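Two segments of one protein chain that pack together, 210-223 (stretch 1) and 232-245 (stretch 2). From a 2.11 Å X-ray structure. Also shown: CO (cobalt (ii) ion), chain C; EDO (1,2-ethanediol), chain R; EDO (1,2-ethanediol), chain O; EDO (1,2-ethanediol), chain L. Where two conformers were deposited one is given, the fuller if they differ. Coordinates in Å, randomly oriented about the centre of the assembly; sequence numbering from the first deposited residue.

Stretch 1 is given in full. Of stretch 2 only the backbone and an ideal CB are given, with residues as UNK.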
# COMPACT_ATOMS: atom_id res chain seq x y z
N ASP A 210 -19.66 -7.14 -0.87
CA ASP A 210 -20.15 -7.26 -2.23
C ASP A 210 -19.07 -7.76 -3.20
O ASP A 210 -19.28 -7.77 -4.39
CB ASP A 210 -20.75 -5.93 -2.73
CG ASP A 210 -19.86 -4.70 -2.48
OD1 ASP A 210 -18.94 -4.73 -1.62
OD2 ASP A 210 -20.18 -3.64 -3.08
N PHE A 211 -17.92 -8.19 -2.68
CA PHE A 211 -16.85 -8.69 -3.55
C PHE A 211 -16.59 -10.19 -3.40
O PHE A 211 -16.77 -10.76 -2.33
CB PHE A 211 -15.55 -7.91 -3.31
CG PHE A 211 -15.54 -6.54 -3.92
CD1 PHE A 211 -16.41 -5.55 -3.45
CD2 PHE A 211 -14.72 -6.25 -5.02
CE1 PHE A 211 -16.44 -4.28 -4.03
CE2 PHE A 211 -14.77 -4.98 -5.62
CZ PHE A 211 -15.60 -4.00 -5.12
N GLU A 212 -16.18 -10.80 -4.50
CA GLU A 212 -15.73 -12.19 -4.56
C GLU A 212 -14.21 -12.16 -4.36
O GLU A 212 -13.56 -11.25 -4.85
CB GLU A 212 -16.03 -12.74 -5.97
CG GLU A 212 -15.86 -14.23 -6.12
CD GLU A 212 -16.05 -14.72 -7.55
OE1 GLU A 212 -16.45 -13.92 -8.43
OE2 GLU A 212 -15.79 -15.91 -7.79
N ILE A 213 -13.66 -13.13 -3.63
CA ILE A 213 -12.23 -13.29 -3.53
C ILE A 213 -11.85 -14.30 -4.61
O ILE A 213 -12.28 -15.43 -4.57
CB ILE A 213 -11.80 -13.82 -2.14
CG1 ILE A 213 -12.25 -12.84 -1.05
CG2 ILE A 213 -10.25 -14.18 -2.14
CD1 ILE A 213 -12.05 -13.33 0.40
N LEU A 214 -11.09 -13.87 -5.61
CA LEU A 214 -10.69 -14.78 -6.70
C LEU A 214 -9.53 -15.66 -6.28
O LEU A 214 -9.41 -16.79 -6.75
CB LEU A 214 -10.29 -13.97 -7.95
CG LEU A 214 -11.39 -13.03 -8.49
CD1 LEU A 214 -10.93 -12.45 -9.82
CD2 LEU A 214 -12.76 -13.75 -8.60
N SER A 215 -8.69 -15.15 -5.39
CA SER A 215 -7.51 -15.85 -4.98
C SER A 215 -6.99 -15.15 -3.74
O SER A 215 -7.13 -13.92 -3.61
CB SER A 215 -6.49 -15.67 -6.13
OG SER A 215 -5.27 -16.25 -5.82
N GLN A 216 -6.34 -15.87 -2.84
CA GLN A 216 -5.74 -15.23 -1.66
C GLN A 216 -4.62 -16.04 -1.12
O GLN A 216 -4.50 -17.22 -1.43
CB GLN A 216 -6.77 -15.03 -0.54
CG GLN A 216 -7.33 -16.29 0.08
CD GLN A 216 -8.27 -15.95 1.26
OE1 GLN A 216 -7.81 -15.45 2.30
NE2 GLN A 216 -9.56 -16.19 1.09
N GLY A 217 -3.81 -15.43 -0.26
CA GLY A 217 -2.77 -16.19 0.44
C GLY A 217 -2.15 -15.33 1.53
O GLY A 217 -2.71 -14.30 1.92
N GLU A 218 -1.02 -15.77 2.04
CA GLU A 218 -0.29 -15.08 3.11
C GLU A 218 1.16 -14.76 2.73
O GLU A 218 1.44 -13.77 2.02
CB GLU A 218 -0.40 -15.92 4.38
CG GLU A 218 -1.86 -15.98 4.83
CD GLU A 218 -2.08 -16.73 6.12
OE1 GLU A 218 -1.15 -17.38 6.59
OE2 GLU A 218 -3.20 -16.68 6.68
N GLY A 219 2.09 -15.57 3.16
CA GLY A 219 3.51 -15.31 2.86
C GLY A 219 4.11 -14.14 3.63
O GLY A 219 3.65 -13.78 4.72
N LEU A 220 5.15 -13.56 3.05
CA LEU A 220 5.96 -12.55 3.69
C LEU A 220 5.89 -11.21 2.96
O LEU A 220 5.57 -11.14 1.75
CB LEU A 220 7.41 -13.02 3.74
CG LEU A 220 7.65 -14.35 4.48
CD1 LEU A 220 9.13 -14.78 4.32
CD2 LEU A 220 7.21 -14.32 5.99
N PHE A 221 6.16 -10.14 3.71
CA PHE A 221 6.27 -8.80 3.15
C PHE A 221 7.73 -8.41 3.26
O PHE A 221 8.35 -8.63 4.29
CB PHE A 221 5.42 -7.79 3.89
CG PHE A 221 5.43 -6.44 3.27
CD1 PHE A 221 4.63 -6.16 2.17
CD2 PHE A 221 6.27 -5.44 3.75
CE1 PHE A 221 4.67 -4.91 1.56
CE2 PHE A 221 6.30 -4.18 3.17
CZ PHE A 221 5.50 -3.91 2.07
N GLN A 222 8.29 -7.86 2.19
CA GLN A 222 9.72 -7.54 2.20
C GLN A 222 10.04 -6.10 2.55
O GLN A 222 9.56 -5.17 1.88
CB GLN A 222 10.31 -7.88 0.86
CG GLN A 222 10.11 -9.32 0.47
CD GLN A 222 11.12 -10.26 1.09
OE1 GLN A 222 12.30 -9.91 1.31
NE2 GLN A 222 10.66 -11.49 1.33
N SER A 223 10.85 -5.91 3.58
CA SER A 223 11.32 -4.60 4.01
C SER A 223 12.80 -4.46 3.64
O SER A 223 13.41 -5.42 3.19
CB SER A 223 11.15 -4.40 5.53
OG SER A 223 12.25 -4.88 6.28
N UNK A 232 16.96 -9.74 5.63
CA UNK A 232 16.01 -8.65 5.75
C UNK A 232 14.85 -9.02 6.67
O UNK A 232 14.42 -10.16 6.67
CB UNK A 232 15.48 -8.26 4.37
N UNK A 233 14.32 -8.03 7.39
CA UNK A 233 13.12 -8.23 8.21
C UNK A 233 11.92 -8.38 7.28
O UNK A 233 11.65 -7.51 6.41
CB UNK A 233 12.91 -7.07 9.19
N UNK A 234 11.20 -9.49 7.45
CA UNK A 234 10.06 -9.81 6.60
C UNK A 234 8.81 -10.14 7.46
O UNK A 234 8.56 -11.30 7.80
CB UNK A 234 10.41 -10.98 5.68
N UNK A 235 8.02 -9.12 7.79
CA UNK A 235 6.78 -9.38 8.53
C UNK A 235 5.75 -10.21 7.75
O UNK A 235 5.80 -10.29 6.52
CB UNK A 235 6.15 -8.05 8.94
N UNK A 236 4.80 -10.83 8.48
CA UNK A 236 3.79 -11.66 7.81
C UNK A 236 2.84 -10.82 6.98
O UNK A 236 2.46 -9.71 7.39
CB UNK A 236 3.00 -12.47 8.84
N UNK A 237 2.48 -11.36 5.82
CA UNK A 237 1.64 -10.69 4.83
C UNK A 237 0.31 -11.42 4.66
O UNK A 237 0.15 -12.58 5.03
CB UNK A 237 2.37 -10.60 3.49
N UNK A 238 -0.65 -10.69 4.14
CA UNK A 238 -1.93 -11.21 3.71
C UNK A 238 -2.13 -10.59 2.34
O UNK A 238 -1.94 -9.38 2.18
CB UNK A 238 -3.07 -10.88 4.68
N UNK A 239 -2.54 -11.41 1.37
CA UNK A 239 -2.86 -10.88 0.04
C UNK A 239 -4.09 -11.54 -0.54
O UNK A 239 -4.46 -12.69 -0.17
CB UNK A 239 -1.68 -11.07 -0.91
N UNK A 240 -4.75 -10.80 -1.44
CA UNK A 240 -5.94 -11.28 -2.11
C UNK A 240 -6.14 -10.58 -3.46
O UNK A 240 -5.67 -9.45 -3.68
CB UNK A 240 -7.16 -11.07 -1.22
N UNK A 241 -6.81 -11.30 -4.36
CA UNK A 241 -7.36 -10.67 -5.56
C UNK A 241 -8.89 -10.71 -5.40
O UNK A 241 -9.47 -11.80 -5.20
CB UNK A 241 -6.90 -11.38 -6.84
N UNK A 242 -9.53 -9.54 -5.49
CA UNK A 242 -10.99 -9.43 -5.35
C UNK A 242 -11.61 -8.71 -6.55
O UNK A 242 -10.95 -7.90 -7.23
CB UNK A 242 -11.35 -8.69 -4.06
N UNK A 243 -12.87 -9.04 -6.83
CA UNK A 243 -13.62 -8.44 -7.92
C UNK A 243 -15.11 -8.41 -7.50
O UNK A 243 -15.58 -9.33 -6.82
CB UNK A 243 -13.41 -9.22 -9.22
N UNK A 244 -15.83 -7.34 -7.84
CA UNK A 244 -17.24 -7.25 -7.46
C UNK A 244 -17.98 -8.52 -7.90
O UNK A 244 -17.80 -9.05 -9.03
CB UNK A 244 -17.89 -6.01 -8.08
N UNK A 245 -18.83 -9.03 -7.01
CA UNK A 245 -19.65 -10.20 -7.34
C UNK A 245 -20.64 -9.87 -8.45
O UNK A 245 -21.18 -10.78 -9.08
OXT UNK A 245 -20.92 -8.68 -8.76
CB UNK A 245 -20.40 -10.70 -6.10
CO CO C . -21.44 -3.47 -4.65
C1 EDO R . 0.35 -18.35 0.05
O1 EDO R . -0.03 -18.70 1.37
C2 EDO R . 1.38 -17.24 0.21
O2 EDO R . 1.72 -16.74 -1.07
C1 EDO O . -15.21 -14.63 -1.38
O1 EDO O . -15.73 -15.06 -2.61
C2 EDO O . -16.00 -15.18 -0.21
O2 EDO O . -15.60 -14.43 0.92
C1 EDO L . 6.30 -8.38 -0.79
O1 EDO L . 7.42 -7.48 -0.74
C2 EDO L . 5.55 -8.32 -2.15
O2 EDO L . 5.23 -6.97 -2.61

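Position 232 directs its CA-to-CB bond toward stretch 1, where its ideal CB lies 3.7 Å from Ser-223 O. Many side chains would suit this; it is Tyr-232, whose CD1 comes 3.5 Å from Ser-223 O. At 233 the bond points sideways, and the ideal CB is 3.7 Å from Ser-223 OG, so a small residue fits easily. Ala-233 supplies its carbonyl: Ser-223 OG donates to Ala-233 O at 2.7 Å.

The ideal CB of 234 sits 3.4 Å from Phe-221 O and 4.1 Å from Leu-220 CB, a mixed setting that a beta-branched or small polar residue could meet. Thr-234 places CG2 3.6 Å from Gln-222 NE2 and OG1 3.7 Å from Leu-220 CD1.

Position 235 has phi -65°, and its nitrogen makes no bond to stretch 1 while its carbonyl accepts from Phe-221 N (O to N, 2.8 Å). Proline is compatible, as are other residues; Pro-235 sets CG 4.2 Å from Phe-221 CB. Position 236 points away, with phi -68°, and is little constrained; it is Pro-236.

At 237 the bond turns toward stretch 1, and the ideal CB already lies 3.6 Å from each of Leu-220 C, Glu-218 O and Gly-219 O. That crowding favours a small side chain. Ala-237 fills the space with its CB, 4.2 Å from Phe-221 CB, while its N donates to Gly-219 O at 2.9 Å.

Position 238 points away, leaving room for a long side chain to return. Phe-238 does so, Gln-216 OE1 lying at its ring edge, 3.6 Å from CE1.

Position 239 pairs with Gly-217 through two hydrogen bonds, and the missing side chain opposite leaves a bare surface for a broad, flat group. Trp-239 covers it: Gly-217 CA lies 3.8 Å from the centroid of the five-membered ring, over its face. An ideal CB on Gly-217 would be 2.8 Å from Trp-239 CZ2, a clash. NE1 donates to an ethanediol O2 at 3.1 Å.

The ideal CB of 240 is 3.7 Å from Ser-215 O and 4.0 Å from Gln-216 CB, so a small residue is comfortable; it is Ala-240.

Position 241 faces Leu-214 and Ser-215 at the bulge, its ideal CB 4.4 Å from Leu-214 CB. An aliphatic residue suits, and Val-241 brings CG1 4.2 Å from Leu-214 CD1. Its carbonyl accepts from Leu-214 N (O to N, 2.7 Å).

At 242 Phe-211 and Ile-213 offer an apolar surface. Ile-242 uses it, CD1 lying 3.9 Å from Phe-211 CD2 and CG2 4.1 Å from Ile-213 CG1.

Beside 243 lies Leu-214 CD1, 4.1 Å from the ideal CB, so an aliphatic stem suits; Lys-243 provides one.

Position 244 lies near the Phe-211 ring and the cobalt held by Asp-210, inviting a metal ligand. His-244 NE2 binds cobalt at 2.0 Å, as does Asp-210 OD2.

Position 245 is terminal and permissive; Arg-245 N donates to Asp-210 O at 2.9 Å.

Stretch 2 232-245: YATPPAFWAVIKHR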
# COMPACT_ATOMS: atom_id res chain seq x y z
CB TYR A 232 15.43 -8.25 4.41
CG TYR A 232 16.39 -7.56 3.51
CD1 TYR A 232 16.74 -6.25 3.74
CD2 TYR A 232 16.94 -8.21 2.41
CE1 TYR A 232 17.62 -5.60 2.93
CE2 TYR A 232 17.83 -7.56 1.57
CZ TYR A 232 18.17 -6.25 1.84
OH TYR A 232 19.05 -5.58 1.04
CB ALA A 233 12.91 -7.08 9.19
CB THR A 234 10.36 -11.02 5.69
OG1 THR A 234 10.63 -12.16 6.50
CG2 THR A 234 11.54 -10.78 4.73
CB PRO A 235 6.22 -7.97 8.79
CG PRO A 235 6.86 -7.10 7.73
CD PRO A 235 8.22 -7.69 7.49
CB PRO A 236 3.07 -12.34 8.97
CG PRO A 236 3.30 -11.46 10.17
CD PRO A 236 4.65 -10.82 9.95
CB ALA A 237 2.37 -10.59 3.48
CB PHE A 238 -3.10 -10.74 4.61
CG PHE A 238 -4.44 -10.95 3.97
CD1 PHE A 238 -5.02 -12.19 3.96
CD2 PHE A 238 -5.09 -9.93 3.32
CE1 PHE A 238 -6.22 -12.42 3.34
CE2 PHE A 238 -6.32 -10.15 2.70
CZ PHE A 238 -6.85 -11.42 2.72
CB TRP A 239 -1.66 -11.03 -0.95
CG TRP A 239 -1.28 -12.42 -1.27
CD1 TRP A 239 -0.32 -13.15 -0.65
CD2 TRP A 239 -1.84 -13.27 -2.29
NE1 TRP A 239 -0.24 -14.39 -1.20
CE2 TRP A 239 -1.14 -14.50 -2.21
CE3 TRP A 239 -2.83 -13.12 -3.25
CZ2 TRP A 239 -1.43 -15.59 -3.05
CZ3 TRP A 239 -3.11 -14.19 -4.08
CH2 TRP A 239 -2.40 -15.40 -3.99
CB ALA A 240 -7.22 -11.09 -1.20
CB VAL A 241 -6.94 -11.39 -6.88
CG1 VAL A 241 -7.57 -10.68 -8.05
CG2 VAL A 241 -5.40 -11.45 -7.02
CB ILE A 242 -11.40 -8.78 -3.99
CG1 ILE A 242 -11.11 -7.26 -3.96
CG2 ILE A 242 -10.66 -9.49 -2.81
CD1 ILE A 242 -11.66 -6.53 -2.70
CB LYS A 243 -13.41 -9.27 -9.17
CG LYS A 243 -14.02 -8.70 -10.46
CD LYS A 243 -13.50 -9.50 -11.66
CE LYS A 243 -14.01 -8.95 -12.99
NZ LYS A 243 -15.47 -9.28 -13.08
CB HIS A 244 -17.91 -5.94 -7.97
CG HIS A 244 -19.21 -5.61 -7.29
ND1 HIS A 244 -20.34 -6.35 -7.50
CD2 HIS A 244 -19.56 -4.63 -6.42
CE1 HIS A 244 -21.34 -5.87 -6.77
NE2 HIS A 244 -20.90 -4.81 -6.11
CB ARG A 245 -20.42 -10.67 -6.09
CG ARG A 245 -21.55 -9.75 -5.68
CD ARG A 245 -22.13 -10.14 -4.32
NE ARG A 245 -23.28 -9.30 -3.98
CZ ARG A 245 -24.15 -9.56 -3.02
NH1 ARG A 245 -24.01 -10.61 -2.24
NH2 ARG A 245 -25.18 -8.76 -2.83
O HOH W 1 -16.44 -11.66 -9.66
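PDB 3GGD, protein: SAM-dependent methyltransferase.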